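Local atomic coordinates of Lin2111 protein (Listeria innocua, PDB entry 3EDP), a protein that is of unknown function but, as a member of the GntR family with a UTRA domain, probably binds DNA and regulates transcription. Residues A[102-107]-A[124-129]; A[143-148]-A[216-221]; A[64-69]-A[120-125]. All coordinates share one frame; numbering follows the deposited sequence.

Interaction 1. Residues A[102-107]-A[124-129]; sequences KDFYIR and LVYSIK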
loop_
_atom_site.group_PDB
_atom_site.type_symbol
_atom_site.label_atom_id
_atom_site.label_comp_id
_atom_site.label_asym_id
_atom_site.label_seq_id
_atom_site.Cartn_x
_atom_site.Cartn_y
_atom_site.Cartn_z
ATOM N N LYS A 102 -11.098 18.335 -3.505
ATOM C CA LYS A 102 -10.808 19.620 -4.120
ATOM C C LYS A 102 -11.134 19.599 -5.607
ATOM O O LYS A 102 -11.531 20.606 -6.178
ATOM C CB LYS A 102 -9.325 19.969 -3.947
ATOM C CG LYS A 102 -8.798 19.850 -2.528
ATOM C CD LYS A 102 -9.006 21.123 -1.728
ATOM C CE LYS A 102 -10.336 21.121 -1.008
ATOM N NZ LYS A 102 -10.410 22.230 -0.016
ATOM N N ASP A 103 -10.941 18.445 -6.228
ATOM C CA ASP A 103 -11.021 18.314 -7.671
ATOM C C ASP A 103 -11.404 16.889 -8.037
ATOM O O ASP A 103 -10.903 15.926 -7.441
ATOM C CB ASP A 103 -9.662 18.622 -8.304
ATOM C CG ASP A 103 -9.551 20.045 -8.778
ATOM O OD1 ASP A 103 -10.534 20.550 -9.363
ATOM O OD2 ASP A 103 -8.477 20.655 -8.576
ATOM N N PHE A 104 -12.282 16.765 -9.028
ATOM C CA PHE A 104 -12.633 15.471 -9.592
ATOM C C PHE A 104 -13.038 15.699 -11.044
ATOM O O PHE A 104 -14.081 16.288 -11.319
ATOM C CB PHE A 104 -13.766 14.827 -8.780
ATOM C CG PHE A 104 -14.199 13.471 -9.284
ATOM C CD1 PHE A 104 -13.318 12.644 -9.961
ATOM C CD2 PHE A 104 -15.489 13.012 -9.045
ATOM C CE1 PHE A 104 -13.718 11.385 -10.411
ATOM C CE2 PHE A 104 -15.898 11.764 -9.499
ATOM C CZ PHE A 104 -15.009 10.947 -10.177
ATOM N N TYR A 105 -12.206 15.260 -11.979
ATOM C CA TYR A 105 -12.538 15.452 -13.385
ATOM C C TYR A 105 -11.856 14.440 -14.299
ATOM O O TYR A 105 -10.976 13.685 -13.875
ATOM C CB TYR A 105 -12.209 16.882 -13.833
ATOM C CG TYR A 105 -10.724 17.181 -13.832
ATOM C CD1 TYR A 105 -10.006 17.233 -15.017
ATOM C CD2 TYR A 105 -10.044 17.395 -12.645
ATOM C CE1 TYR A 105 -8.650 17.503 -15.020
ATOM C CE2 TYR A 105 -8.689 17.667 -12.635
ATOM C CZ TYR A 105 -7.997 17.718 -13.825
ATOM O OH TYR A 105 -6.647 17.989 -13.824
ATOM N N ILE A 106 -12.299 14.427 -15.552
ATOM C CA ILE A 106 -11.723 13.581 -16.583
ATOM C C ILE A 106 -10.836 14.428 -17.483
ATOM O O ILE A 106 -11.172 15.569 -17.805
ATOM C CB ILE A 106 -12.827 12.952 -17.438
ATOM C CG1 ILE A 106 -13.828 12.208 -16.546
ATOM C CG2 ILE A 106 -12.230 12.060 -18.511
ATOM C CD1 ILE A 106 -15.057 11.722 -17.284
ATOM N N ARG A 107 -9.712 13.859 -17.899
ATOM C CA ARG A 107 -8.742 14.553 -18.729
ATOM C C ARG A 107 -7.991 13.511 -19.551
ATOM O O ARG A 107 -8.038 12.319 -19.246
ATOM C CB ARG A 107 -7.742 15.276 -17.832
ATOM C CG ARG A 107 -7.152 14.329 -16.769
ATOM C CD ARG A 107 -5.872 14.860 -16.127
ATOM N NE ARG A 107 -4.697 14.573 -16.944
ATOM C CZ ARG A 107 -3.470 15.007 -16.665
ATOM N NH1 ARG A 107 -3.257 15.756 -15.589
ATOM N NH2 ARG A 107 -2.452 14.697 -17.463
ATOM N N LEU A 124 -8.527 8.612 -21.777
ATOM C CA LEU A 124 -8.947 9.392 -20.625
ATOM C C LEU A 124 -8.638 8.740 -19.281
ATOM O O LEU A 124 -8.619 7.515 -19.160
ATOM C CB LEU A 124 -10.442 9.695 -20.726
ATOM C CG LEU A 124 -10.869 10.347 -22.043
ATOM C CD1 LEU A 124 -12.385 10.460 -22.106
ATOM C CD2 LEU A 124 -10.204 11.712 -22.214
ATOM N N VAL A 125 -8.416 9.582 -18.276
ATOM C CA VAL A 125 -8.239 9.148 -16.900
ATOM C C VAL A 125 -9.039 10.060 -15.981
ATOM O O VAL A 125 -9.263 11.227 -16.296
ATOM C CB VAL A 125 -6.743 9.184 -16.457
ATOM C CG1 VAL A 125 -5.886 8.318 -17.373
ATOM C CG2 VAL A 125 -6.213 10.617 -16.423
ATOM N N TYR A 126 -9.482 9.518 -14.851
ATOM C CA TYR A 126 -10.046 10.335 -13.793
ATOM C C TYR A 126 -8.911 10.914 -12.975
ATOM O O TYR A 126 -7.913 10.240 -12.703
ATOM C CB TYR A 126 -10.921 9.505 -12.862
ATOM C CG TYR A 126 -12.193 9.000 -13.478
ATOM C CD1 TYR A 126 -13.266 9.861 -13.699
ATOM C CD2 TYR A 126 -12.336 7.660 -13.822
ATOM C CE1 TYR A 126 -14.441 9.407 -14.257
ATOM C CE2 TYR A 126 -13.510 7.190 -14.374
ATOM C CZ TYR A 126 -14.558 8.074 -14.593
ATOM O OH TYR A 126 -15.728 7.621 -15.143
ATOM N N SER A 127 -9.072 12.162 -12.571
ATOM C CA SER A 127 -8.114 12.810 -11.700
ATOM C C SER A 127 -8.862 13.267 -10.468
ATOM O O SER A 127 -9.828 14.026 -10.564
ATOM C CB SER A 127 -7.469 14.002 -12.400
ATOM O OG SER A 127 -6.527 14.624 -11.550
ATOM N N ILE A 128 -8.435 12.777 -9.312
ATOM C CA ILE A 128 -9.070 13.136 -8.057
ATOM C C ILE A 128 -8.038 13.783 -7.156
ATOM O O ILE A 128 -6.918 13.293 -7.024
ATOM C CB ILE A 128 -9.662 11.899 -7.353
ATOM C CG1 ILE A 128 -10.755 11.273 -8.219
ATOM C CG2 ILE A 128 -10.219 12.276 -5.992
ATOM C CD1 ILE A 128 -11.188 9.895 -7.768
ATOM N N LYS A 129 -8.406 14.902 -6.554
ATOM C CA LYS A 129 -7.535 15.549 -5.596
ATOM C C LYS A 129 -8.283 15.727 -4.286
ATOM O O LYS A 129 -9.408 16.239 -4.272
ATOM C CB LYS A 129 -7.077 16.905 -6.130
ATOM C CG LYS A 129 -5.963 17.546 -5.312
ATOM C CD LYS A 129 -5.619 18.931 -5.838
ATOM C CE LYS A 129 -5.607 18.966 -7.364
ATOM N NZ LYS A 129 -4.709 17.932 -7.969
#
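Tyr105 faces Ser127 midway along an antiparallel strand pair in the sheet of the UTRA domain, where 102-107, on an outermost strand of the sheet within the chain, runs beside 124-129. Their amides exchange two hydrogen bonds, Tyr105 N to Ser127 O at 3.0 Å and Ser127 N to Tyr105 O at 2.8 Å, and the pairs Asp103-Lys129 and Arg107-Val125 continue the ladder. A classic beta bulge interrupts it where Lys102 and Asp103 both face Lys129: Lys129 O takes a 2.8 Å bond from Lys102 N and a weak one from Asp103 N.

Phe104, Ile106, Tyr126 and Ile128, all buried, share one face. Phe104 puts CG anti to the backbone N (chi1 -180°); its CD1 lies 3.4 Å from Ile128 CG1, while Ser127 O sits at the ring edge, in plane. The Phe104 and Tyr126 rings meet obliquely, planes at 40°, and Phe158 meets both. Ile106 lays CG1 alongside Tyr126 CE1, 3.7 Å away.

Across the sheet, Ser127 CB stands over one face of the Tyr105 ring, 4.2 Å from its centroid, in a CH-pi contact. Lys129 runs beside Asp103 and bends at its last two torsions; NZ makes a salt bridge with Glu189, and Lys129 CE comes within 3.5 Å of Asp103 OD2.

Interaction 2. Residues A[143-148]-A[216-221]; sequences LILPLG and PIAIQY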
loop_
_atom_site.group_PDB
_atom_site.type_symbol
_atom_site.label_atom_id
_atom_site.label_comp_id
_atom_site.label_asym_id
_atom_site.label_seq_id
_atom_site.Cartn_x
_atom_site.Cartn_y
_atom_site.Cartn_z
ATOM N N LEU A 143 -5.010 11.147 -7.053
ATOM C CA LEU A 143 -5.261 9.820 -7.607
ATOM C C LEU A 143 -5.551 9.911 -9.100
ATOM O O LEU A 143 -6.283 10.802 -9.557
ATOM C CB LEU A 143 -6.490 9.205 -6.951
ATOM C CG LEU A 143 -6.402 8.365 -5.686
ATOM C CD1 LEU A 143 -5.986 9.217 -4.500
ATOM C CD2 LEU A 143 -7.753 7.704 -5.446
ATOM N N ILE A 144 -4.990 8.975 -9.850
ATOM C CA ILE A 144 -5.234 8.874 -11.277
ATOM C C ILE A 144 -5.755 7.469 -11.589
ATOM O O ILE A 144 -5.089 6.478 -11.297
ATOM C CB ILE A 144 -3.952 9.144 -12.082
ATOM C CG1 ILE A 144 -3.336 10.488 -11.679
ATOM C CG2 ILE A 144 -4.246 9.105 -13.581
ATOM C CD1 ILE A 144 -4.138 11.706 -12.111
ATOM N N LEU A 145 -6.952 7.394 -12.163
ATOM C CA LEU A 145 -7.592 6.123 -12.518
ATOM C C LEU A 145 -8.049 6.169 -13.972
ATOM O O LEU A 145 -8.925 6.947 -14.313
ATOM C CB LEU A 145 -8.828 5.891 -11.650
ATOM C CG LEU A 145 -8.715 5.902 -10.124
ATOM C CD1 LEU A 145 -10.097 5.742 -9.486
ATOM C CD2 LEU A 145 -7.803 4.804 -9.660
ATOM N N PRO A 146 -7.461 5.332 -14.839
ATOM C CA PRO A 146 -7.889 5.324 -16.245
ATOM C C PRO A 146 -9.352 4.909 -16.396
ATOM O O PRO A 146 -9.805 3.945 -15.773
ATOM C CB PRO A 146 -6.968 4.281 -16.889
ATOM C CG PRO A 146 -5.788 4.192 -15.964
ATOM C CD PRO A 146 -6.353 4.398 -14.594
ATOM N N LEU A 147 -10.077 5.658 -17.220
ATOM C CA LEU A 147 -11.483 5.413 -17.492
ATOM C C LEU A 147 -11.749 3.985 -17.925
ATOM O O LEU A 147 -12.675 3.350 -17.432
ATOM C CB LEU A 147 -11.976 6.362 -18.585
ATOM C CG LEU A 147 -12.660 7.637 -18.112
ATOM C CD1 LEU A 147 -14.039 7.303 -17.577
ATOM C CD2 LEU A 147 -11.809 8.349 -17.066
ATOM N N GLY A 148 -10.935 3.495 -18.855
ATOM C CA GLY A 148 -11.084 2.148 -19.389
ATOM C C GLY A 148 -10.891 1.035 -18.372
ATOM O O GLY A 148 -11.209 -0.119 -18.642
ATOM N N PRO A 216 -0.436 -1.849 -14.547
ATOM C CA PRO A 216 -0.769 -0.735 -13.650
ATOM C C PRO A 216 -2.235 -0.371 -13.828
ATOM O O PRO A 216 -2.699 -0.261 -14.959
ATOM C CB PRO A 216 0.117 0.411 -14.159
ATOM C CG PRO A 216 1.111 -0.225 -15.094
ATOM C CD PRO A 216 0.413 -1.417 -15.667
ATOM N N ILE A 217 -2.958 -0.210 -12.728
ATOM C CA ILE A 217 -4.372 0.131 -12.799
ATOM C C ILE A 217 -4.664 1.465 -12.129
ATOM O O ILE A 217 -5.713 2.070 -12.369
ATOM C CB ILE A 217 -5.265 -0.969 -12.171
ATOM C CG1 ILE A 217 -4.937 -1.144 -10.687
ATOM C CG2 ILE A 217 -5.106 -2.292 -12.932
ATOM C CD1 ILE A 217 -5.788 -2.204 -9.993
ATOM N N ALA A 218 -3.738 1.935 -11.298
ATOM C CA ALA A 218 -3.953 3.199 -10.594
ATOM C C ALA A 218 -2.653 3.821 -10.096
ATOM O O ALA A 218 -1.676 3.123 -9.833
ATOM C CB ALA A 218 -4.923 3.004 -9.435
ATOM N N ILE A 219 -2.650 5.141 -9.976
ATOM C CA ILE A 219 -1.514 5.859 -9.421
ATOM C C ILE A 219 -1.991 6.801 -8.337
ATOM O O ILE A 219 -3.025 7.464 -8.493
ATOM C CB ILE A 219 -0.810 6.718 -10.485
ATOM C CG1 ILE A 219 -0.261 5.845 -11.608
ATOM C CG2 ILE A 219 0.308 7.528 -9.847
ATOM C CD1 ILE A 219 0.190 6.640 -12.804
ATOM N N GLN A 220 -1.231 6.874 -7.251
ATOM C CA GLN A 220 -1.503 7.826 -6.176
ATOM C C GLN A 220 -0.244 8.582 -5.781
ATOM O O GLN A 220 0.838 8.002 -5.693
ATOM C CB GLN A 220 -2.049 7.101 -4.953
ATOM C CG GLN A 220 -2.382 8.014 -3.776
ATOM C CD GLN A 220 -3.041 7.236 -2.640
ATOM O OE1 GLN A 220 -2.921 6.017 -2.571
ATOM N NE2 GLN A 220 -3.758 7.935 -1.767
ATOM N N TYR A 221 -0.388 9.884 -5.565
ATOM C CA TYR A 221 0.692 10.698 -5.035
ATOM C C TYR A 221 0.193 11.278 -3.734
ATOM O O TYR A 221 -0.875 11.878 -3.688
ATOM C CB TYR A 221 1.075 11.826 -5.995
ATOM C CG TYR A 221 1.530 11.351 -7.349
ATOM C CD1 TYR A 221 2.758 10.720 -7.508
ATOM C CD2 TYR A 221 0.731 11.527 -8.472
ATOM C CE1 TYR A 221 3.180 10.278 -8.753
ATOM C CE2 TYR A 221 1.146 11.094 -9.718
ATOM C CZ TYR A 221 2.374 10.475 -9.853
ATOM O OH TYR A 221 2.788 10.043 -11.090
#
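Ile144 N gives the shortest polar bond here, 2.8 Å to Ile219 O. The return bond, Ile219 N to Ile144 O, measures 3.1 Å and is just as straight, with 167° at the hydrogen. The two residues therefore form an antiparallel hydrogen-bonded pair that joins strands 137-146 and 215-225 of the UTRA sheet. Their side chains share one face of it with CB atoms 4.3 Å apart, but the outer carbons of Ile144 pack on Val125 and Ser127 of the next strand, while Ile219 packs on Ile116 and Phe117 of helix 110-117.

On the other face lies the non-hydrogen-bonded pair Leu143-Gln220, its two side chains side by side. Gln220 has CG anti to the backbone N (chi1 -179°) and is extended beyond it. Leu143 CD1 rests beside this chain from CG to the amide, 3.9 Å from Gln220 CG and 3.8 Å from Gln220 NE2, and NE2 has a weak hydrogen bond to Asp141. Further along, Leu145 CD2 presses on Ala218 CB at 3.4 Å, tighter than usual van der Waals contact. Helix 163-167 covers this side, touching Leu143, Ala218 and Gln220.

The pairing then stops at Pro146, whose CD sits 3.3 Å from Ile217 O. On its far side the 216-221 strand carries a classic beta bulge, Ile217 and Ala218 both facing Phe209. Two good amide bonds, backed by CA-H...O contacts and side-chain packing, thus hold these segments together in a buried join in mid-sheet, with helix 110-117 packed on one face and helix 163-167 on the other; at Pro146 there is no amide hydrogen to continue the ladder.

Interaction 3. Residues A[64-69]-A[120-125]; sequences VRKNGV and KENELV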
loop_
_atom_site.group_PDB
_atom_site.type_symbol
_atom_site.label_atom_id
_atom_site.label_comp_id
_atom_site.label_asym_id
_atom_site.label_seq_id
_atom_site.Cartn_x
_atom_site.Cartn_y
_atom_site.Cartn_z
ATOM N N VAL A 64 -16.470 15.907 -22.049
ATOM C CA VAL A 64 -15.152 15.726 -22.629
ATOM C C VAL A 64 -15.263 14.715 -23.762
ATOM O O VAL A 64 -16.068 13.783 -23.700
ATOM C CB VAL A 64 -14.131 15.249 -21.561
ATOM C CG1 VAL A 64 -14.649 14.010 -20.844
ATOM C CG2 VAL A 64 -12.768 14.990 -22.191
ATOM N N ARG A 65 -14.483 14.920 -24.815
ATOM C CA ARG A 65 -14.482 13.997 -25.938
ATOM C C ARG A 65 -13.487 12.870 -25.708
ATOM O O ARG A 65 -12.420 13.083 -25.136
ATOM C CB ARG A 65 -14.103 14.718 -27.231
ATOM C CG ARG A 65 -15.131 15.733 -27.741
ATOM C CD ARG A 65 -14.712 16.233 -29.120
ATOM N NE ARG A 65 -15.795 16.900 -29.838
ATOM C CZ ARG A 65 -15.948 18.217 -29.909
ATOM N NH1 ARG A 65 -15.081 19.022 -29.301
ATOM N NH2 ARG A 65 -16.966 18.729 -30.593
ATOM N N LYS A 66 -13.835 11.670 -26.153
ATOM C CA LYS A 66 -12.828 10.632 -26.302
ATOM C C LYS A 66 -12.461 10.575 -27.773
ATOM O O LYS A 66 -13.267 10.158 -28.599
ATOM C CB LYS A 66 -13.332 9.270 -25.826
ATOM C CG LYS A 66 -12.207 8.286 -25.499
ATOM C CD LYS A 66 -11.097 8.344 -26.547
ATOM C CE LYS A 66 -9.778 7.794 -26.033
ATOM N NZ LYS A 66 -9.729 6.308 -26.084
ATOM N N ASN A 67 -11.246 11.009 -28.089
ATOM C CA ASN A 67 -10.746 11.015 -29.460
ATOM C C ASN A 67 -11.516 10.066 -30.376
ATOM O O ASN A 67 -11.216 8.873 -30.446
ATOM C CB ASN A 67 -9.256 10.671 -29.476
ATOM C CG ASN A 67 -8.587 11.040 -30.783
ATOM O OD1 ASN A 67 -9.254 11.337 -31.776
ATOM N ND2 ASN A 67 -7.259 11.027 -30.791
ATOM N N GLY A 68 -12.514 10.607 -31.067
ATOM C CA GLY A 68 -13.359 9.817 -31.942
ATOM C C GLY A 68 -14.391 9.003 -31.185
ATOM O O GLY A 68 -15.594 9.144 -31.416
ATOM N N VAL A 69 -13.912 8.154 -30.277
ATOM C CA VAL A 69 -14.763 7.257 -29.495
ATOM C C VAL A 69 -16.160 7.810 -29.200
ATOM O O VAL A 69 -17.145 7.329 -29.756
ATOM C CB VAL A 69 -14.080 6.832 -28.171
ATOM C CG1 VAL A 69 -15.059 6.083 -27.274
ATOM C CG2 VAL A 69 -12.848 5.980 -28.458
ATOM N N LYS A 120 -2.627 4.992 -24.421
ATOM C CA LYS A 120 -2.519 6.063 -25.408
ATOM C C LYS A 120 -2.697 7.435 -24.763
ATOM O O LYS A 120 -3.608 7.642 -23.960
ATOM C CB LYS A 120 -3.532 5.867 -26.537
ATOM C CG LYS A 120 -3.359 4.564 -27.296
ATOM C CD LYS A 120 -1.900 4.339 -27.670
ATOM C CE LYS A 120 -1.730 3.114 -28.563
ATOM N NZ LYS A 120 -2.364 3.303 -29.899
ATOM N N GLU A 121 -1.823 8.366 -25.132
ATOM C CA GLU A 121 -1.776 9.700 -24.533
ATOM C C GLU A 121 -3.111 10.450 -24.574
ATOM O O GLU A 121 -3.371 11.313 -23.735
ATOM C CB GLU A 121 -0.673 10.541 -25.186
ATOM C CG GLU A 121 -0.671 10.504 -26.711
ATOM C CD GLU A 121 -0.154 9.184 -27.275
ATOM O OE1 GLU A 121 0.524 8.440 -26.532
ATOM O OE2 GLU A 121 -0.427 8.895 -28.463
ATOM N N ASN A 122 -3.953 10.106 -25.542
ATOM C CA ASN A 122 -5.233 10.780 -25.736
ATOM C C ASN A 122 -6.396 10.066 -25.054
ATOM O O ASN A 122 -7.527 10.549 -25.064
ATOM C CB ASN A 122 -5.530 10.930 -27.227
ATOM C CG ASN A 122 -5.487 9.604 -27.962
ATOM O OD1 ASN A 122 -4.457 8.926 -27.984
ATOM N ND2 ASN A 122 -6.606 9.225 -28.571
ATOM N N GLU A 123 -6.121 8.909 -24.469
ATOM C CA GLU A 123 -7.142 8.183 -23.727
ATOM C C GLU A 123 -7.362 8.843 -22.369
ATOM O O GLU A 123 -6.497 9.561 -21.873
ATOM C CB GLU A 123 -6.762 6.708 -23.596
ATOM C CG GLU A 123 -6.776 5.976 -24.938
ATOM C CD GLU A 123 -6.296 4.542 -24.840
ATOM O OE1 GLU A 123 -6.923 3.670 -25.477
ATOM O OE2 GLU A 123 -5.299 4.284 -24.129
ATOM N N LEU A 124 -8.527 8.612 -21.777
ATOM C CA LEU A 124 -8.947 9.392 -20.625
ATOM C C LEU A 124 -8.638 8.740 -19.281
ATOM O O LEU A 124 -8.619 7.515 -19.160
ATOM C CB LEU A 124 -10.442 9.695 -20.726
ATOM C CG LEU A 124 -10.869 10.347 -22.043
ATOM C CD1 LEU A 124 -12.385 10.460 -22.106
ATOM C CD2 LEU A 124 -10.204 11.712 -22.214
ATOM N N VAL A 125 -8.416 9.582 -18.276
ATOM C CA VAL A 125 -8.239 9.148 -16.900
ATOM C C VAL A 125 -9.039 10.060 -15.981
ATOM O O VAL A 125 -9.263 11.227 -16.296
ATOM C CB VAL A 125 -6.743 9.184 -16.457
ATOM C CG1 VAL A 125 -5.886 8.318 -17.373
ATOM C CG2 VAL A 125 -6.213 10.617 -16.423
HETATM O O HOH W 1 -10.062 6.644 -22.862
#
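Lys66 and Glu123 bring their CA atoms no closer than 6.7 Å, and no clear backbone hydrogen bond links 64-69 to the type I turn Lys120-Glu123 that leads into strand 124-134; side chains and a water fill the gap.

Lys66 and Leu124 carry most of the contact. Lys66 has CG anti to the backbone N (chi1 -160°), and bends at chi2 and chi4 carry the chain obliquely across Glu123. Lys66 NZ ends 3.2 Å from Glu123 CG, against the stem of that side chain more than its tip, and the salt bridge from Lys66 NZ to Glu123 OE1 is long, 3.9 Å. The other carboxylate oxygen is engaged inside the turn: Lys120 N donates to Glu123 OE2 at 2.8 Å, approaching from above the carboxylate plane, which would help hold the group in place. A water adds a second link, accepting from Leu124 N at 2.7 Å and, weakly, from Lys66 NZ.

Beside the charged groups, Leu124 makes an apolar contact. It lies antiparallel to the side chains of Lys66 and Val64, its CD1 4.0 Å from Lys66 CB and its CD2 4.2 Å from Val64 CG2. Tyr72 of the neighbouring strand 70-73 touches Val64, Lys66 and Leu124 alike. The side chains of Asn67 and Asn122 also meet, but Asn67 is poorly ordered and the detail is doubtful. Arg65 turns away to salt bridges with Glu36 and Asp55 among the N-terminal helices.

Strands 63-66 and 70-73 form the beta hairpin, or wing, expected of a GntR-type winged helix, and here one of its strands leans on the start of a UTRA-domain strand: a small contact, with a water in it, between the GntR-family and UTRA regions.

In the fold
Interactions 1 and 2 belong to one six-stranded antiparallel sheet of the UTRA domain, their centres about 10 Å apart. Strand 124-134 closes interaction 1, and strand 137-146, next along the chain and next in the sheet, opens interaction 2; Tyr126 N and Leu145 O probably hydrogen-bond between them. Segment 64-69 comes first in the chain; interactions 1 and 3 end on strand 124-134 before interaction 2 opens. The centre of interaction 3 is about 14 Å from that of interaction 1, with which it shares Leu124 and Val125, and about 15 Å from that of interaction 2. Strand 124-134 thus takes part in both the sheet and the contact with the GntR-family wing.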